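Local coordinates for protein putrescine aminotransferase (Halomonas elongata DSM 2581, PDB 6GWI) that probably transfers amino groups from amines such as putrescine to a keto acid, using pyridoxal-5'-phosphate as cofactor, at residues E37-H42 with R48-M53; R129-L134 with G300-E305; T200-L205 with E236-A241. All blocks are in the same frame, centred on the assembly; numbering follows the deposited sequence.

Contact 1. Residues E37-H42 with R48-M53; sequences EGVYIH and RILDGM
Tyr40 and Arg48 make a cation-pi stack on one side of a beta hairpin. The guanidinium lies flat on the ring, with planes 12° apart, and Arg48 CZ sits 3.6 Å from the centroid of the Tyr40 ring. The arginine chain bends at its third torsion (chi3 94°), which lays its end over the ring. Its aliphatic part runs beside His42, where Arg48 CG is 3.2 Å from His42 NE2. Tyr40 OH is hydrogen-bonded to Glu434 OE1 of helix 429-450. With an alanine here, the guanidinium would probably lose its aromatic platform and be free to turn, and Glu434 would lose its phenol partner.

The two strands run antiparallel, held by backbone hydrogen bonds. Ile41 and Ile49 form a hydrogen-bonded pair, with Ile41 N to Ile49 O and Ile49 N to Ile41 O both 2.8 Å. Asp51 N adds a third bond to Val39 O, also 2.8 Å. A type II' turn from Glu37 to Tyr40 connects strand 31-37 to strand 40-43.

Apolar contacts fill in both faces. Leu50 CB meets Tyr40 CE1 at 3.8 Å, on the face that carries Arg48. Ile41 CG1 packs on Ile49 CB at 3.8 Å on the other.

The hairpin of strands 40-43 and 48-50 belongs to a three-stranded sheet with strand 31-37. Helix 429-450 packs against Val39, Tyr40 and Leu50. Ile41 and Asp51 touch Tyr82 of the second subunit.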
loop_
_atom_site.group_PDB
_atom_site.type_symbol
_atom_site.label_atom_id
_atom_site.label_comp_id
_atom_site.label_asym_id
_atom_site.label_seq_id
_atom_site.Cartn_x
_atom_site.Cartn_y
_atom_site.Cartn_z
ATOM N N GLU B 37 -15.236 11.921 -18.038
ATOM C CA GLU B 37 -16.406 11.167 -18.460
ATOM C C GLU B 37 -16.011 10.313 -19.653
ATOM O O GLU B 37 -15.242 10.757 -20.509
ATOM C CB GLU B 37 -17.566 12.092 -18.850
ATOM C CG GLU B 37 -18.648 12.256 -17.796
ATOM C CD GLU B 37 -19.409 10.971 -17.533
ATOM O OE1 GLU B 37 -19.683 10.674 -16.352
ATOM O OE2 GLU B 37 -19.730 10.255 -18.506
ATOM N N GLY B 38 -16.533 9.093 -19.707
ATOM C CA GLY B 38 -16.222 8.237 -20.839
ATOM C C GLY B 38 -14.742 7.924 -20.852
ATOM O O GLY B 38 -14.184 7.425 -19.870
ATOM N N VAL B 39 -14.092 8.210 -21.976
ATOM C CA VAL B 39 -12.650 8.042 -22.100
ATOM C C VAL B 39 -11.922 9.390 -22.056
ATOM O O VAL B 39 -10.758 9.475 -22.447
ATOM C CB VAL B 39 -12.282 7.258 -23.370
ATOM C CG1 VAL B 39 -12.959 5.896 -23.368
ATOM C CG2 VAL B 39 -12.670 8.043 -24.624
ATOM N N TYR B 40 -12.589 10.446 -21.581
ATOM C CA TYR B 40 -12.056 11.802 -21.637
ATOM C C TYR B 40 -11.865 12.381 -20.243
ATOM O O TYR B 40 -12.713 12.202 -19.363
ATOM C CB TYR B 40 -12.989 12.725 -22.438
ATOM C CG TYR B 40 -13.107 12.352 -23.893
ATOM C CD1 TYR B 40 -12.202 12.841 -24.824
ATOM C CD2 TYR B 40 -14.114 11.507 -24.338
ATOM C CE1 TYR B 40 -12.296 12.501 -26.156
ATOM C CE2 TYR B 40 -14.216 11.161 -25.670
ATOM C CZ TYR B 40 -13.302 11.662 -26.574
ATOM O OH TYR B 40 -13.389 11.328 -27.905
ATOM N N ILE B 41 -10.760 13.104 -20.066
ATOM C CA ILE B 41 -10.497 13.863 -18.852
ATOM C C ILE B 41 -10.561 15.346 -19.188
ATOM O O ILE B 41 -10.420 15.759 -20.344
ATOM C CB ILE B 41 -9.131 13.515 -18.222
ATOM C CG1 ILE B 41 -7.997 13.851 -19.196
ATOM C CG2 ILE B 41 -9.105 12.051 -17.826
ATOM C CD1 ILE B 41 -6.610 13.657 -18.626
ATOM N N HIS B 42 -10.750 16.157 -18.151
ATOM C CA HIS B 42 -10.830 17.603 -18.290
ATOM C C HIS B 42 -9.920 18.256 -17.262
ATOM O O HIS B 42 -9.802 17.771 -16.133
ATOM C CB HIS B 42 -12.265 18.095 -18.100
ATOM C CG HIS B 42 -13.231 17.548 -19.104
ATOM N ND1 HIS B 42 -13.721 16.260 -19.043
ATOM C CD2 HIS B 42 -13.804 18.117 -20.191
ATOM C CE1 HIS B 42 -14.551 16.059 -20.049
ATOM N NE2 HIS B 42 -14.621 17.170 -20.761
ATOM N N ARG B 48 -10.459 19.421 -22.899
ATOM C CA ARG B 48 -10.898 18.031 -22.918
ATOM C C ARG B 48 -9.821 17.198 -23.600
ATOM O O ARG B 48 -9.382 17.533 -24.706
ATOM C CB ARG B 48 -12.236 17.896 -23.647
ATOM C CG ARG B 48 -12.923 16.558 -23.425
ATOM C CD ARG B 48 -14.327 16.524 -24.033
ATOM N NE ARG B 48 -14.346 15.970 -25.385
ATOM C CZ ARG B 48 -15.122 14.957 -25.775
ATOM N NH1 ARG B 48 -15.972 14.382 -24.932
ATOM N NH2 ARG B 48 -15.056 14.524 -27.026
ATOM N N ILE B 49 -9.395 16.121 -22.943
ATOM C CA ILE B 49 -8.292 15.298 -23.422
ATOM C C ILE B 49 -8.736 13.843 -23.470
ATOM O O ILE B 49 -9.297 13.330 -22.496
ATOM C CB ILE B 49 -7.046 15.446 -22.526
ATOM C CG1 ILE B 49 -6.638 16.916 -22.403
ATOM C CG2 ILE B 49 -5.891 14.637 -23.078
ATOM C CD1 ILE B 49 -6.898 17.506 -21.034
ATOM N N LEU B 50 -8.470 13.175 -24.592
ATOM C CA LEU B 50 -8.718 11.742 -24.702
ATOM C C LEU B 50 -7.677 10.983 -23.883
ATOM O O LEU B 50 -6.483 11.028 -24.196
ATOM C CB LEU B 50 -8.680 11.317 -26.169
ATOM C CG LEU B 50 -9.356 10.002 -26.573
ATOM C CD1 LEU B 50 -9.333 9.841 -28.096
ATOM C CD2 LEU B 50 -8.704 8.794 -25.918
ATOM N N ASP B 51 -8.124 10.286 -22.835
ATOM C CA ASP B 51 -7.215 9.603 -21.910
ATOM C C ASP B 51 -6.820 8.254 -22.499
ATOM O O ASP B 51 -7.426 7.221 -22.215
ATOM C CB ASP B 51 -7.859 9.433 -20.538
ATOM C CG ASP B 51 -6.892 8.873 -19.499
ATOM O OD1 ASP B 51 -5.705 8.665 -19.828
ATOM O OD2 ASP B 51 -7.320 8.633 -18.350
ATOM N N GLY B 52 -5.776 8.267 -23.326
ATOM C CA GLY B 52 -5.249 7.050 -23.906
ATOM C C GLY B 52 -4.534 6.123 -22.944
ATOM O O GLY B 52 -4.110 5.041 -23.365
ATOM N N MET B 53 -4.386 6.505 -21.672
ATOM C CA MET B 53 -3.742 5.660 -20.672
ATOM C C MET B 53 -4.702 5.181 -19.586
ATOM O O MET B 53 -4.260 4.550 -18.619
ATOM C CB MET B 53 -2.573 6.402 -20.016
ATOM C CG MET B 53 -1.344 6.573 -20.891
ATOM S SD MET B 53 -0.585 5.016 -21.411
ATOM C CE MET B 53 -0.081 4.318 -19.837
#

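Contact 2. Residues R129-L134 with G300-E305; sequences RRYWAL and GDRVAE
The ring of Tyr131 has Val303 CG2 over one face, offset toward the rim, with Tyr131 CD1 4.2 Å from that methyl. At its edge, in the ring plane, lies Trp132 CD1 of the same helix. Tyr131 CE2 in turn stands over the centre of one face of the Trp132 ring. The tyrosine is thus wedged between its own neighbour and the facing helix.

Across the contact the ring meets backbone as well as side chain. Tyr131 CD1 is 3.8 Å from Val303 CA, and Tyr131 CE1 is 3.5 Å from Arg302 O. With CG anti to the backbone N (chi1 171°), the ring reaches across to the first turn of helix 301-311. Its hydroxyl rests alongside the aliphatic part of Arg302: Tyr131 OH is 3.4 Å from Arg302 CG and 3.6 Å from Arg302 CD. No hydrogen bond links the two segments, and the contact is small, 152 Å² in all. It is plain helix packing carried by a single aromatic side chain.

The last turns of helix 117-134 here meet the start of helix 301-311, with Gly300 as the N-cap residue. Tyr131 and Leu134 also touch Thr306 further along the second helix. Leu252 of strand 252-255 packs on Tyr131, Trp132 and Val303. Arg129 and Arg130 touch Gly171 and Gln169 of the second subunit.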
loop_
_atom_site.group_PDB
_atom_site.type_symbol
_atom_site.label_atom_id
_atom_site.label_comp_id
_atom_site.label_asym_id
_atom_site.label_seq_id
_atom_site.Cartn_x
_atom_site.Cartn_y
_atom_site.Cartn_z
ATOM N N ARG B 129 9.357 -16.819 0.191
ATOM C CA ARG B 129 10.463 -17.208 1.059
ATOM C C ARG B 129 9.971 -17.968 2.280
ATOM O O ARG B 129 10.645 -18.896 2.740
ATOM C CB ARG B 129 11.265 -15.958 1.439
ATOM C CG ARG B 129 12.174 -15.500 0.280
ATOM C CD ARG B 129 12.783 -14.094 0.417
ATOM N NE ARG B 129 13.790 -13.869 -0.628
ATOM C CZ ARG B 129 14.555 -12.783 -0.745
ATOM N NH1 ARG B 129 14.452 -11.781 0.118
ATOM N NH2 ARG B 129 15.435 -12.702 -1.735
ATOM N N ARG B 130 8.786 -17.626 2.783
ATOM C CA ARG B 130 8.168 -18.427 3.829
ATOM C C ARG B 130 7.859 -19.830 3.325
ATOM O O ARG B 130 8.075 -20.816 4.039
ATOM C CB ARG B 130 6.900 -17.727 4.318
ATOM C CG ARG B 130 6.094 -18.486 5.361
ATOM C CD ARG B 130 6.844 -18.696 6.679
ATOM N NE ARG B 130 5.952 -19.258 7.696
ATOM C CZ ARG B 130 6.351 -19.878 8.804
ATOM N NH1 ARG B 130 7.643 -20.031 9.066
ATOM N NH2 ARG B 130 5.449 -20.352 9.654
ATOM N N TYR B 131 7.372 -19.936 2.087
ATOM C CA TYR B 131 7.045 -21.231 1.503
ATOM C C TYR B 131 8.235 -22.179 1.562
ATOM O O TYR B 131 8.144 -23.284 2.107
ATOM C CB TYR B 131 6.583 -21.043 0.056
ATOM C CG TYR B 131 6.429 -22.335 -0.705
ATOM C CD1 TYR B 131 5.292 -23.119 -0.561
ATOM C CD2 TYR B 131 7.424 -22.773 -1.565
ATOM C CE1 TYR B 131 5.153 -24.301 -1.256
ATOM C CE2 TYR B 131 7.295 -23.945 -2.259
ATOM C CZ TYR B 131 6.160 -24.707 -2.103
ATOM O OH TYR B 131 6.037 -25.880 -2.802
ATOM N N TRP B 132 9.368 -21.760 0.996
ATOM C CA TRP B 132 10.518 -22.652 0.925
ATOM C C TRP B 132 11.081 -22.950 2.307
ATOM O O TRP B 132 11.582 -24.055 2.542
ATOM C CB TRP B 132 11.584 -22.051 0.008
ATOM C CG TRP B 132 11.180 -22.123 -1.432
ATOM C CD1 TRP B 132 10.891 -21.076 -2.257
ATOM C CD2 TRP B 132 10.993 -23.312 -2.210
ATOM N NE1 TRP B 132 10.542 -21.538 -3.501
ATOM C CE2 TRP B 132 10.598 -22.906 -3.500
ATOM C CE3 TRP B 132 11.125 -24.679 -1.943
ATOM C CZ2 TRP B 132 10.338 -23.819 -4.522
ATOM C CZ3 TRP B 132 10.867 -25.585 -2.962
ATOM C CH2 TRP B 132 10.472 -25.151 -4.232
ATOM N N ALA B 133 10.987 -21.998 3.241
ATOM C CA ALA B 133 11.379 -22.280 4.617
ATOM C C ALA B 133 10.529 -23.399 5.208
ATOM O O ALA B 133 11.053 -24.309 5.861
ATOM C CB ALA B 133 11.273 -21.010 5.463
ATOM N N LEU B 134 9.218 -23.370 4.962
ATOM C CA LEU B 134 8.358 -24.421 5.491
ATOM C C LEU B 134 8.612 -25.755 4.799
ATOM O O LEU B 134 8.370 -26.811 5.392
ATOM C CB LEU B 134 6.888 -24.021 5.362
ATOM C CG LEU B 134 6.415 -22.853 6.228
ATOM C CD1 LEU B 134 5.028 -22.390 5.790
ATOM C CD2 LEU B 134 6.416 -23.239 7.697
ATOM N N GLY B 300 -1.701 -19.830 -5.714
ATOM C CA GLY B 300 -1.908 -21.161 -6.235
ATOM C C GLY B 300 -1.961 -22.204 -5.136
ATOM O O GLY B 300 -1.478 -22.008 -4.020
ATOM N N ASP B 301 -2.551 -23.352 -5.485
ATOM C CA ASP B 301 -2.777 -24.407 -4.503
ATOM C C ASP B 301 -1.476 -24.878 -3.865
ATOM O O ASP B 301 -1.453 -25.226 -2.679
ATOM C CB ASP B 301 -3.488 -25.594 -5.158
ATOM C CG ASP B 301 -4.947 -25.320 -5.452
ATOM O OD1 ASP B 301 -5.535 -24.430 -4.803
ATOM O OD2 ASP B 301 -5.515 -26.013 -6.323
ATOM N N ARG B 302 -0.393 -24.940 -4.642
ATOM C CA ARG B 302 0.867 -25.444 -4.101
ATOM C C ARG B 302 1.379 -24.561 -2.970
ATOM O O ARG B 302 1.779 -25.062 -1.913
ATOM C CB ARG B 302 1.900 -25.617 -5.214
ATOM C CG ARG B 302 3.259 -26.055 -4.693
ATOM C CD ARG B 302 4.155 -26.616 -5.786
ATOM N NE ARG B 302 3.553 -27.834 -6.334
ATOM C CZ ARG B 302 4.021 -28.520 -7.372
ATOM N NH1 ARG B 302 5.120 -28.128 -8.000
ATOM N NH2 ARG B 302 3.387 -29.611 -7.776
ATOM N N VAL B 303 1.410 -23.242 -3.177
ATOM C CA VAL B 303 1.863 -22.354 -2.109
ATOM C C VAL B 303 0.825 -22.299 -0.993
ATOM O O VAL B 303 1.167 -22.327 0.196
ATOM C CB VAL B 303 2.176 -20.952 -2.662
ATOM C CG1 VAL B 303 2.455 -19.964 -1.522
ATOM C CG2 VAL B 303 3.360 -21.019 -3.615
ATOM N N ALA B 304 -0.457 -22.220 -1.354
ATOM C CA ALA B 304 -1.504 -22.095 -0.346
ATOM C C ALA B 304 -1.500 -23.279 0.614
ATOM O O ALA B 304 -1.649 -23.105 1.831
ATOM C CB ALA B 304 -2.866 -21.965 -1.030
ATOM N N GLU B 305 -1.332 -24.495 0.090
ATOM C CA GLU B 305 -1.441 -25.679 0.936
ATOM C C GLU B 305 -0.307 -25.751 1.951
ATOM O O GLU B 305 -0.519 -26.164 3.096
ATOM C CB GLU B 305 -1.466 -26.938 0.070
ATOM C CG GLU B 305 -2.828 -27.225 -0.543
ATOM C CD GLU B 305 -3.897 -27.512 0.495
ATOM O OE1 GLU B 305 -3.654 -28.351 1.389
ATOM O OE2 GLU B 305 -4.979 -26.891 0.421
#

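Contact 3. Residues T200-L205 with E236-A241; sequences TCAEAL and ESYWPA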
loop_
_atom_site.group_PDB
_atom_site.type_symbol
_atom_site.label_atom_id
_atom_site.label_comp_id
_atom_site.label_asym_id
_atom_site.label_seq_id
_atom_site.Cartn_x
_atom_site.Cartn_y
_atom_site.Cartn_z
ATOM N N THR B 200 16.847 -16.981 -26.820
ATOM C CA THR B 200 18.012 -16.500 -26.086
ATOM C C THR B 200 17.605 -15.908 -24.741
ATOM O O THR B 200 18.219 -16.194 -23.708
ATOM C CB THR B 200 18.757 -15.457 -26.921
ATOM O OG1 THR B 200 19.230 -16.061 -28.130
ATOM C CG2 THR B 200 19.934 -14.876 -26.151
ATOM N N CYS B 201 16.555 -15.085 -24.732
ATOM C CA CYS B 201 16.131 -14.448 -23.488
ATOM C C CYS B 201 15.554 -15.459 -22.505
ATOM O O CYS B 201 15.684 -15.275 -21.289
ATOM C CB CYS B 201 15.137 -13.336 -23.806
ATOM S SG CYS B 201 15.916 -11.986 -24.724
ATOM N N ALA B 202 14.912 -16.520 -23.001
ATOM C CA ALA B 202 14.498 -17.612 -22.125
ATOM C C ALA B 202 15.704 -18.375 -21.587
ATOM O O ALA B 202 15.721 -18.778 -20.419
ATOM C CB ALA B 202 13.557 -18.561 -22.868
ATOM N N GLU B 203 16.715 -18.608 -22.431
ATOM C CA GLU B 203 17.913 -19.303 -21.970
ATOM C C GLU B 203 18.650 -18.497 -20.908
ATOM O O GLU B 203 19.353 -19.073 -20.070
ATOM C CB GLU B 203 18.838 -19.606 -23.149
ATOM C CG GLU B 203 20.130 -20.330 -22.769
ATOM C CD GLU B 203 19.899 -21.569 -21.914
ATOM O OE1 GLU B 203 18.821 -22.189 -22.029
ATOM O OE2 GLU B 203 20.802 -21.925 -21.127
ATOM N N ALA B 204 18.505 -17.168 -20.928
ATOM C CA ALA B 204 19.116 -16.342 -19.892
ATOM C C ALA B 204 18.607 -16.720 -18.509
ATOM O O ALA B 204 19.357 -16.637 -17.530
ATOM C CB ALA B 204 18.843 -14.862 -20.166
ATOM N N LEU B 205 17.339 -17.128 -18.404
ATOM C CA LEU B 205 16.813 -17.589 -17.124
ATOM C C LEU B 205 17.554 -18.832 -16.645
ATOM O O LEU B 205 17.997 -18.901 -15.493
ATOM C CB LEU B 205 15.316 -17.873 -17.240
ATOM C CG LEU B 205 14.681 -18.470 -15.984
ATOM C CD1 LEU B 205 14.831 -17.508 -14.800
ATOM C CD2 LEU B 205 13.219 -18.816 -16.217
ATOM N N GLU B 236 6.926 -14.467 -29.813
ATOM C CA GLU B 236 6.044 -15.597 -29.546
ATOM C C GLU B 236 6.807 -16.818 -29.055
ATOM O O GLU B 236 6.210 -17.693 -28.417
ATOM C CB GLU B 236 5.241 -15.940 -30.803
ATOM C CG GLU B 236 4.254 -14.853 -31.203
ATOM C CD GLU B 236 3.507 -15.172 -32.484
ATOM O OE1 GLU B 236 3.625 -16.313 -32.977
ATOM O OE2 GLU B 236 2.801 -14.277 -32.997
ATOM N N SER B 237 8.109 -16.897 -29.335
ATOM C CA SER B 237 8.944 -18.000 -28.878
ATOM C C SER B 237 9.327 -17.890 -27.407
ATOM O O SER B 237 9.788 -18.880 -26.828
ATOM C CB SER B 237 10.219 -18.068 -29.723
ATOM O OG SER B 237 11.005 -16.903 -29.536
ATOM N N TYR B 238 9.150 -16.722 -26.791
ATOM C CA TYR B 238 9.736 -16.483 -25.477
ATOM C C TYR B 238 9.070 -17.336 -24.404
ATOM O O TYR B 238 9.734 -18.124 -23.720
ATOM C CB TYR B 238 9.644 -14.996 -25.129
ATOM C CG TYR B 238 10.161 -14.662 -23.746
ATOM C CD1 TYR B 238 11.521 -14.692 -23.465
ATOM C CD2 TYR B 238 9.287 -14.307 -22.725
ATOM C CE1 TYR B 238 11.996 -14.383 -22.202
ATOM C CE2 TYR B 238 9.752 -13.994 -21.459
ATOM C CZ TYR B 238 11.105 -14.034 -21.202
ATOM O OH TYR B 238 11.563 -13.722 -19.943
ATOM N N TRP B 239 7.763 -17.187 -24.229
ATOM C CA TRP B 239 7.113 -17.826 -23.092
ATOM C C TRP B 239 7.073 -19.345 -23.226
ATOM O O TRP B 239 7.212 -20.043 -22.213
ATOM C CB TRP B 239 5.706 -17.258 -22.892
ATOM C CG TRP B 239 5.721 -15.980 -22.092
ATOM C CD1 TRP B 239 5.341 -14.738 -22.512
ATOM C CD2 TRP B 239 6.174 -15.824 -20.740
ATOM N NE1 TRP B 239 5.514 -13.822 -21.501
ATOM C CE2 TRP B 239 6.026 -14.463 -20.403
ATOM C CE3 TRP B 239 6.685 -16.704 -19.780
ATOM C CZ2 TRP B 239 6.368 -13.962 -19.148
ATOM C CZ3 TRP B 239 7.022 -16.205 -18.534
ATOM C CH2 TRP B 239 6.864 -14.846 -18.230
ATOM N N PRO B 240 6.883 -19.904 -24.429
ATOM C CA PRO B 240 7.012 -21.366 -24.556
ATOM C C PRO B 240 8.381 -21.868 -24.139
ATOM O O PRO B 240 8.489 -22.921 -23.499
ATOM C CB PRO B 240 6.751 -21.615 -26.050
ATOM C CG PRO B 240 5.905 -20.469 -26.475
ATOM C CD PRO B 240 6.439 -19.289 -25.694
ATOM N N ALA B 241 9.438 -21.135 -24.495
ATOM C CA ALA B 241 10.780 -21.522 -24.077
ATOM C C ALA B 241 10.972 -21.325 -22.576
ATOM O O ALA B 241 11.656 -22.126 -21.927
ATOM C CB ALA B 241 11.820 -20.732 -24.874
HETATM O O HOH W 1 14.200 -13.187 -20.090
#
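Tyr238 OH and Cys201 O are joined by one water. The water accepts from Tyr238 OH at 2.7 Å and donates to Cys201 O at 2.8 Å. The same hydroxyl is also hydrogen-bonded to Arg146 NH1, so two partners grip it. The phenol donates a hydrogen bond to the water and accepts one from the arginine. This bridge ties the far end of the ring to the backbone of helix 194-212, although no direct hydrogen bond joins the two segments.

The rest of the contact is van der Waals packing. The CE1 corner of the ring comes closest to the helix and meets it obliquely. Tyr238 CE1 is 3.7 Å from Cys201 CB, its apolar partner, and 3.7 Å from the backbone atom Ala202 N. Cys201 C lies at the ring edge, in its plane. A chi1 of 177° sets CG opposite the tyrosine's own backbone N and brings the end of the ring near Cys201. On its own side, Tyr238 CE2 sits over the centre of one face of the Trp239 ring.

Nearby, Ala202 CB and Ala241 CB meet tip to tip at 3.4 Å, tighter than usual van der Waals contact. The small side chains let the helices come close, with Ala202 CA and Ala241 CA 5.7 Å apart.

The contact joins the middle of helix 194-212 to the beginning of helix 238-248. Further along, Leu205 packs on Val245 and Leu246. Phe220 of strand 217-222 in the parallel sheet touches Leu205, Tyr238 and Trp239.

From the N terminus, contact 1 comes first and closes a short hairpin, with five residues between its segments. It is complete before the others begin. Contact 2 then opens at 129-134 and closes only at 300-305, after 165 intervening residues. Contact 3 opens and closes within that span, so it is nested in contact 2, and none of the three cross. Contact 1 ties the N-terminal sheet to itself, on the opposite side of the chain's centre from the other two. Contact 2 joins helix 117-134 to helix 301-311, and contact 3 joins helix 194-212 to helix 238-248; their centres are about 26 Å apart. Contacts 1 and 2 both touch the second subunit.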